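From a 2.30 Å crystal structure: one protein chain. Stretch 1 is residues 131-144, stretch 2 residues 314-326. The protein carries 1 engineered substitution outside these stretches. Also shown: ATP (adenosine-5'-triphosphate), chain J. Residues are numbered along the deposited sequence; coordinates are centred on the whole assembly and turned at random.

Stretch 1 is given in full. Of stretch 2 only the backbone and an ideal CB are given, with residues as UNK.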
# COMPACT_ATOMS: atom_id res chain seq x y z
N ASN B 131 11.08 36.81 -37.75
CA ASN B 131 9.93 36.86 -38.64
C ASN B 131 9.04 35.64 -38.40
O ASN B 131 7.81 35.75 -38.40
CB ASN B 131 10.31 37.00 -40.11
CG ASN B 131 10.47 38.44 -40.56
OD1 ASN B 131 9.54 39.02 -41.11
ND2 ASN B 131 11.63 39.03 -40.32
N TYR B 132 9.68 34.48 -38.19
CA TYR B 132 8.98 33.24 -37.89
C TYR B 132 8.12 33.41 -36.64
O TYR B 132 6.92 33.11 -36.67
CB TYR B 132 9.96 32.07 -37.77
CG TYR B 132 9.31 30.82 -37.23
CD1 TYR B 132 8.58 29.98 -38.06
CD2 TYR B 132 9.38 30.50 -35.88
CE1 TYR B 132 7.95 28.85 -37.56
CE2 TYR B 132 8.76 29.38 -35.36
CZ TYR B 132 8.05 28.55 -36.21
OH TYR B 132 7.43 27.44 -35.72
N LEU B 133 8.72 33.90 -35.56
CA LEU B 133 8.05 33.98 -34.27
C LEU B 133 6.85 34.93 -34.33
O LEU B 133 5.81 34.63 -33.73
CB LEU B 133 9.04 34.38 -33.17
CG LEU B 133 10.14 33.36 -32.89
CD1 LEU B 133 11.29 33.99 -32.13
CD2 LEU B 133 9.59 32.15 -32.13
N LEU B 134 6.98 36.02 -35.10
CA LEU B 134 5.88 36.98 -35.27
C LEU B 134 4.73 36.34 -36.05
O LEU B 134 3.57 36.48 -35.67
CB LEU B 134 6.40 38.26 -35.94
CG LEU B 134 7.43 39.06 -35.13
CD1 LEU B 134 8.22 40.01 -36.02
CD2 LEU B 134 6.78 39.81 -33.96
N GLU B 135 5.05 35.61 -37.13
CA GLU B 135 4.00 34.99 -37.94
C GLU B 135 3.24 33.94 -37.11
O GLU B 135 2.01 33.91 -37.13
CB GLU B 135 4.56 34.39 -39.24
CG GLU B 135 5.30 35.38 -40.12
CD GLU B 135 4.45 36.31 -40.98
OE1 GLU B 135 3.21 36.23 -40.91
OE2 GLU B 135 5.05 37.11 -41.73
N CYS B 136 3.98 33.11 -36.35
CA CYS B 136 3.34 32.10 -35.51
C CYS B 136 2.48 32.77 -34.43
O CYS B 136 1.34 32.36 -34.18
CB CYS B 136 4.34 31.12 -34.90
SG CYS B 136 5.33 30.19 -36.12
N ASN B 137 3.02 33.84 -33.81
CA ASN B 137 2.26 34.51 -32.77
C ASN B 137 0.94 35.02 -33.35
O ASN B 137 -0.10 34.92 -32.72
CB ASN B 137 3.05 35.61 -32.05
CG ASN B 137 4.18 35.12 -31.18
OD1 ASN B 137 5.00 35.91 -30.72
ND2 ASN B 137 4.25 33.82 -30.93
N ASN B 138 1.02 35.54 -34.58
CA ASN B 138 -0.15 36.08 -35.25
C ASN B 138 -1.22 35.00 -35.36
O ASN B 138 -2.38 35.24 -35.02
CB ASN B 138 0.19 36.69 -36.62
CG ASN B 138 -1.05 36.99 -37.44
OD1 ASN B 138 -1.20 36.47 -38.54
ND2 ASN B 138 -1.94 37.81 -36.91
N ILE B 139 -0.82 33.81 -35.83
CA ILE B 139 -1.76 32.72 -36.00
C ILE B 139 -2.41 32.39 -34.66
O ILE B 139 -3.60 32.11 -34.60
CB ILE B 139 -1.10 31.48 -36.64
CG1 ILE B 139 -0.58 31.76 -38.06
CG2 ILE B 139 -2.03 30.27 -36.59
CD1 ILE B 139 -1.66 32.14 -39.07
N ILE B 140 -1.60 32.43 -33.59
CA ILE B 140 -2.05 32.02 -32.27
C ILE B 140 -3.09 33.01 -31.76
O ILE B 140 -4.14 32.59 -31.28
CB ILE B 140 -0.87 31.82 -31.28
CG1 ILE B 140 0.06 30.69 -31.75
CG2 ILE B 140 -1.39 31.58 -29.86
CD1 ILE B 140 1.37 30.59 -30.98
N VAL B 141 -2.79 34.32 -31.89
CA VAL B 141 -3.70 35.34 -31.36
C VAL B 141 -5.00 35.32 -32.18
O VAL B 141 -6.09 35.46 -31.62
CB VAL B 141 -3.08 36.75 -31.22
CG1 VAL B 141 -1.65 36.74 -30.72
CG2 VAL B 141 -3.21 37.60 -32.47
N LYS B 142 -4.86 35.10 -33.49
CA LYS B 142 -5.99 35.03 -34.41
C LYS B 142 -6.89 33.84 -34.08
O LYS B 142 -8.11 33.95 -34.15
CB LYS B 142 -5.47 34.99 -35.85
CG LYS B 142 -6.54 34.91 -36.94
CD LYS B 142 -6.04 34.33 -38.25
CE LYS B 142 -7.17 33.90 -39.16
NZ LYS B 142 -6.67 33.22 -40.38
N ASN B 143 -6.30 32.69 -33.72
CA ASN B 143 -7.11 31.51 -33.42
C ASN B 143 -7.76 31.69 -32.05
O ASN B 143 -8.88 31.22 -31.83
CB ASN B 143 -6.35 30.19 -33.58
CG ASN B 143 -6.07 29.82 -35.03
OD1 ASN B 143 -6.86 30.11 -35.92
ND2 ASN B 143 -4.96 29.14 -35.27
N ASP B 144 -7.05 32.38 -31.14
CA ASP B 144 -7.54 32.75 -29.81
C ASP B 144 -8.83 33.54 -29.93
O ASP B 144 -9.84 33.18 -29.33
CB ASP B 144 -6.52 33.60 -29.05
CG ASP B 144 -5.57 32.82 -28.16
OD1 ASP B 144 -5.84 31.63 -27.89
OD2 ASP B 144 -4.55 33.41 -27.73
N UNK B 314 -3.50 26.43 -46.87
CA UNK B 314 -3.56 27.88 -46.90
C UNK B 314 -2.17 28.46 -46.67
O UNK B 314 -1.85 29.51 -47.20
CB UNK B 314 -4.54 28.40 -45.85
N UNK B 315 -1.36 27.77 -45.86
CA UNK B 315 -0.01 28.22 -45.56
C UNK B 315 0.82 27.04 -45.06
O UNK B 315 0.28 25.98 -44.78
CB UNK B 315 -0.03 29.35 -44.53
N UNK B 316 2.14 27.24 -44.98
CA UNK B 316 3.03 26.24 -44.42
C UNK B 316 3.90 26.87 -43.33
O UNK B 316 4.66 27.79 -43.59
CB UNK B 316 3.90 25.62 -45.52
N UNK B 317 3.82 26.30 -42.12
CA UNK B 317 4.68 26.73 -41.03
C UNK B 317 5.57 25.57 -40.58
O UNK B 317 5.07 24.55 -40.10
CB UNK B 317 3.85 27.26 -39.86
N UNK B 318 6.88 25.73 -40.74
CA UNK B 318 7.83 24.80 -40.17
C UNK B 318 8.82 25.58 -39.32
O UNK B 318 9.51 26.46 -39.83
CB UNK B 318 8.55 24.00 -41.26
N UNK B 319 9.00 25.25 -38.02
CA UNK B 319 8.18 24.26 -37.32
C UNK B 319 6.70 24.62 -37.26
O UNK B 319 6.32 25.78 -37.45
CB UNK B 319 8.71 24.07 -35.90
N UNK B 320 5.85 23.62 -37.01
CA UNK B 320 4.44 23.88 -36.83
C UNK B 320 4.25 25.01 -35.82
O UNK B 320 5.05 25.18 -34.90
CB UNK B 320 3.71 22.61 -36.38
N UNK B 321 3.19 25.80 -36.04
CA UNK B 321 2.88 26.99 -35.26
C UNK B 321 2.77 26.60 -33.78
O UNK B 321 3.16 27.37 -32.90
CB UNK B 321 1.59 27.65 -35.75
N UNK B 322 2.29 25.39 -33.52
CA UNK B 322 1.85 25.06 -32.17
C UNK B 322 2.90 24.28 -31.38
O UNK B 322 2.67 23.98 -30.21
CB UNK B 322 0.55 24.25 -32.23
N UNK B 323 4.07 24.03 -31.98
CA UNK B 323 5.06 23.11 -31.44
C UNK B 323 5.36 23.35 -29.96
O UNK B 323 5.52 22.41 -29.19
CB UNK B 323 6.35 23.22 -32.25
N UNK B 324 5.42 24.62 -29.57
CA UNK B 324 5.89 25.09 -28.27
C UNK B 324 4.71 25.51 -27.41
O UNK B 324 4.84 25.75 -26.21
CB UNK B 324 6.87 26.25 -28.43
N UNK B 325 3.54 25.59 -28.04
CA UNK B 325 2.38 26.20 -27.41
C UNK B 325 1.47 25.11 -26.83
O UNK B 325 0.88 25.30 -25.77
CB UNK B 325 1.62 27.07 -28.41
N UNK B 326 1.36 23.98 -27.53
CA UNK B 326 0.52 22.88 -27.08
C UNK B 326 1.32 21.91 -26.21
O UNK B 326 2.29 21.30 -26.67
CB UNK B 326 -0.08 22.15 -28.28
PG ATP J . -2.79 23.34 -38.07
O1G ATP J . -2.95 23.09 -36.58
O2G ATP J . -2.00 24.60 -38.38
O3G ATP J . -2.25 22.13 -38.79
PB ATP J . -5.80 23.38 -38.12
O1B ATP J . -6.70 24.32 -38.83
O2B ATP J . -5.85 23.30 -36.62
O3B ATP J . -4.30 23.64 -38.63
PA ATP J . -5.74 21.22 -40.10
O1A ATP J . -4.52 20.37 -39.95
O2A ATP J . -6.99 20.59 -40.63
O3A ATP J . -6.06 21.91 -38.69
O5' ATP J . -5.39 22.51 -40.99
C5' ATP J . -4.02 22.68 -41.45
C4' ATP J . -3.87 24.05 -42.06
O4' ATP J . -2.67 24.69 -41.55
C3' ATP J . -3.72 24.06 -43.59
O3' ATP J . -4.36 25.22 -44.10
C2' ATP J . -2.20 24.02 -43.77
O2' ATP J . -1.71 24.62 -44.95
C1' ATP J . -1.73 24.86 -42.59
N9 ATP J . -0.40 24.49 -42.11
C8 ATP J . 0.66 25.35 -41.92
N7 ATP J . 1.73 24.73 -41.48
C5 ATP J . 1.35 23.40 -41.36
C6 ATP J . 2.05 22.26 -40.93
N6 ATP J . 3.31 22.28 -40.54
N1 ATP J . 1.38 21.08 -40.94
C2 ATP J . 0.10 21.06 -41.34
N3 ATP J . -0.65 22.08 -41.77
C4 ATP J . 0.04 23.24 -41.75

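Position 314 has no atom of the helix within 5.5 Å of its ideal CB, so stretch 1 sets no demand. Its backbone N lies 3.1 Å from ATP O3', a hydrogen bond open to any residue but proline. The deposited residue is Glu314, poorly ordered.

Position 315 is extended, and its CB points toward the helix from a distance. A long or aromatic side chain would have Ile139 and the adenine both within reach. It is Phe315. Its CZ lies 4.0 Å from Ile139 CD1, and ATP C8 sits over one ring face. The backbone O of Phe315 accepts a very short bond, 2.4 Å, from ATP O2'.

Position 316 is a strand position out of reach of the helix. Many side chains would suit. It is Leu316.

Position 317 points toward the helix. The ideal CB is 5.0 Å from both Tyr132 CE1 and Cys136 SG, so a small residue such as alanine, serine, cysteine or threonine seems suitable. It is Ser317. Its OG approaches Tyr132 CE1 at 3.6 Å and gives a hydrogen bond to the backbone O of 319, 3.0 Å away. The backbone reads the adenine: Ser317 N donates to ATP N7 at 2.7 Å, and ATP N6 donates to Ser317 O at 2.9 Å.

Position 318 points away, as alternation along a strand predicts. A beta-branched or other apolar residue would fit these extended angles. It is Ile318.

Position 319 follows a cis peptide bond, which strongly favours proline. The ideal CB is 3.6 Å from Tyr132 OH. It is Pro319. Its CD packs on Tyr132 CZ at 3.6 Å, while Tyr132 OH donates to Pro319 O at 2.6 Å, tying the helix to the backbone here.

Position 320 points away from the helix and opens a type I turn. A polar or basic residue would suit. It is His320. His320 NE2 is 3.0 Å from ATP O1G. His320 ND1 accepts from the backbone N of 322 at 3.0 Å.

Position 321 has its CA 5.1 Å from that of Cys136. The ideal CB is 4.5 Å from Cys136 CB and Ile139 CG2. A compact apolar residue is expected. It is Val321, whose CG1 meets Ile139 CG2 at 3.9 Å and Ile140 CG1 at 3.8 Å.

Position 322 starts sideways, with no helix atom near its CB. A long side chain could still reach Ile140 and Asn143. It is Tyr322. Ile140 CG1 lies over one ring face, Asn143 ND2 donates to Tyr322 OH at 3.2 Å, and a water joins this hydroxyl to Ile140 O.

Positions 323 and 324 have no helix atom within 5.5 Å of either CB. Many side chains would suit, short polar ones included. They are Thr323, whose OG1 donates to His320 O at 2.7 Å, and Thr324.

Position 325 points toward Ile140 CD1, 4.4 Å from the ideal CB. Apolar or flat side chains would suit. It is His325, with Ile140 CG2 over its ring face.

Position 326 is an N-cap, often serine, threonine, aspartate or asparagine. It is Arg326, with ATP O1G at its guanidinium edge.

Stretch 2 314-326: EFLSIPHVYTTHR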
# COMPACT_ATOMS: atom_id res chain seq x y z
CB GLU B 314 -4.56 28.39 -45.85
CG GLU B 314 -5.98 27.87 -46.06
CD GLU B 314 -7.10 28.82 -45.66
OE1 GLU B 314 -6.94 29.52 -44.64
OE2 GLU B 314 -8.13 28.85 -46.37
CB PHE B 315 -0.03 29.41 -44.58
CG PHE B 315 -0.43 29.08 -43.16
CD1 PHE B 315 -1.76 28.90 -42.82
CD2 PHE B 315 0.54 28.93 -42.17
CE1 PHE B 315 -2.12 28.60 -41.51
CE2 PHE B 315 0.18 28.62 -40.87
CZ PHE B 315 -1.15 28.46 -40.54
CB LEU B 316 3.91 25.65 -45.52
CG LEU B 316 4.81 24.50 -45.06
CD1 LEU B 316 3.98 23.30 -44.61
CD2 LEU B 316 5.81 24.10 -46.14
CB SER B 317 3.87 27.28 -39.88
OG SER B 317 4.73 27.83 -38.89
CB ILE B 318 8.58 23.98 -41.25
CG1 ILE B 318 7.63 23.32 -42.26
CG2 ILE B 318 9.52 22.97 -40.59
CD1 ILE B 318 7.00 22.04 -41.81
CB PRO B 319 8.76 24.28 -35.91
CG PRO B 319 10.19 24.69 -36.11
CD PRO B 319 10.10 25.75 -37.18
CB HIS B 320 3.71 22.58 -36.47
CG HIS B 320 2.23 22.69 -36.43
ND1 HIS B 320 1.56 23.15 -35.31
CD2 HIS B 320 1.28 22.37 -37.34
CE1 HIS B 320 0.25 23.11 -35.54
NE2 HIS B 320 0.06 22.64 -36.76
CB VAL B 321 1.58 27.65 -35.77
CG1 VAL B 321 1.03 28.71 -34.83
CG2 VAL B 321 1.75 28.25 -37.17
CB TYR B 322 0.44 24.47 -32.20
CG TYR B 322 -0.65 25.51 -32.30
CD1 TYR B 322 -1.19 26.07 -31.16
CD2 TYR B 322 -1.12 25.95 -33.53
CE1 TYR B 322 -2.18 27.04 -31.23
CE2 TYR B 322 -2.11 26.93 -33.62
CZ TYR B 322 -2.64 27.47 -32.46
OH TYR B 322 -3.62 28.41 -32.51
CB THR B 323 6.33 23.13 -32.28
OG1 THR B 323 5.91 22.93 -33.63
CG2 THR B 323 7.33 22.06 -31.89
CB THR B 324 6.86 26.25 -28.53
OG1 THR B 324 8.13 25.60 -28.59
CG2 THR B 324 6.85 27.34 -27.49
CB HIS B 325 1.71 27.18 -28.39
CG HIS B 325 0.78 28.15 -27.73
ND1 HIS B 325 -0.57 27.87 -27.53
CD2 HIS B 325 0.99 29.39 -27.25
CE1 HIS B 325 -1.15 28.90 -26.94
NE2 HIS B 325 -0.21 29.85 -26.76
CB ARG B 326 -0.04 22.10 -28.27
CG ARG B 326 -1.19 22.79 -28.97
CD ARG B 326 -2.15 21.82 -29.61
NE ARG B 326 -3.14 22.63 -30.29
CZ ARG B 326 -3.19 22.84 -31.60
NH1 ARG B 326 -2.30 22.27 -32.40
NH2 ARG B 326 -4.14 23.60 -32.10
O HOH W 1 -4.58 29.65 -30.39
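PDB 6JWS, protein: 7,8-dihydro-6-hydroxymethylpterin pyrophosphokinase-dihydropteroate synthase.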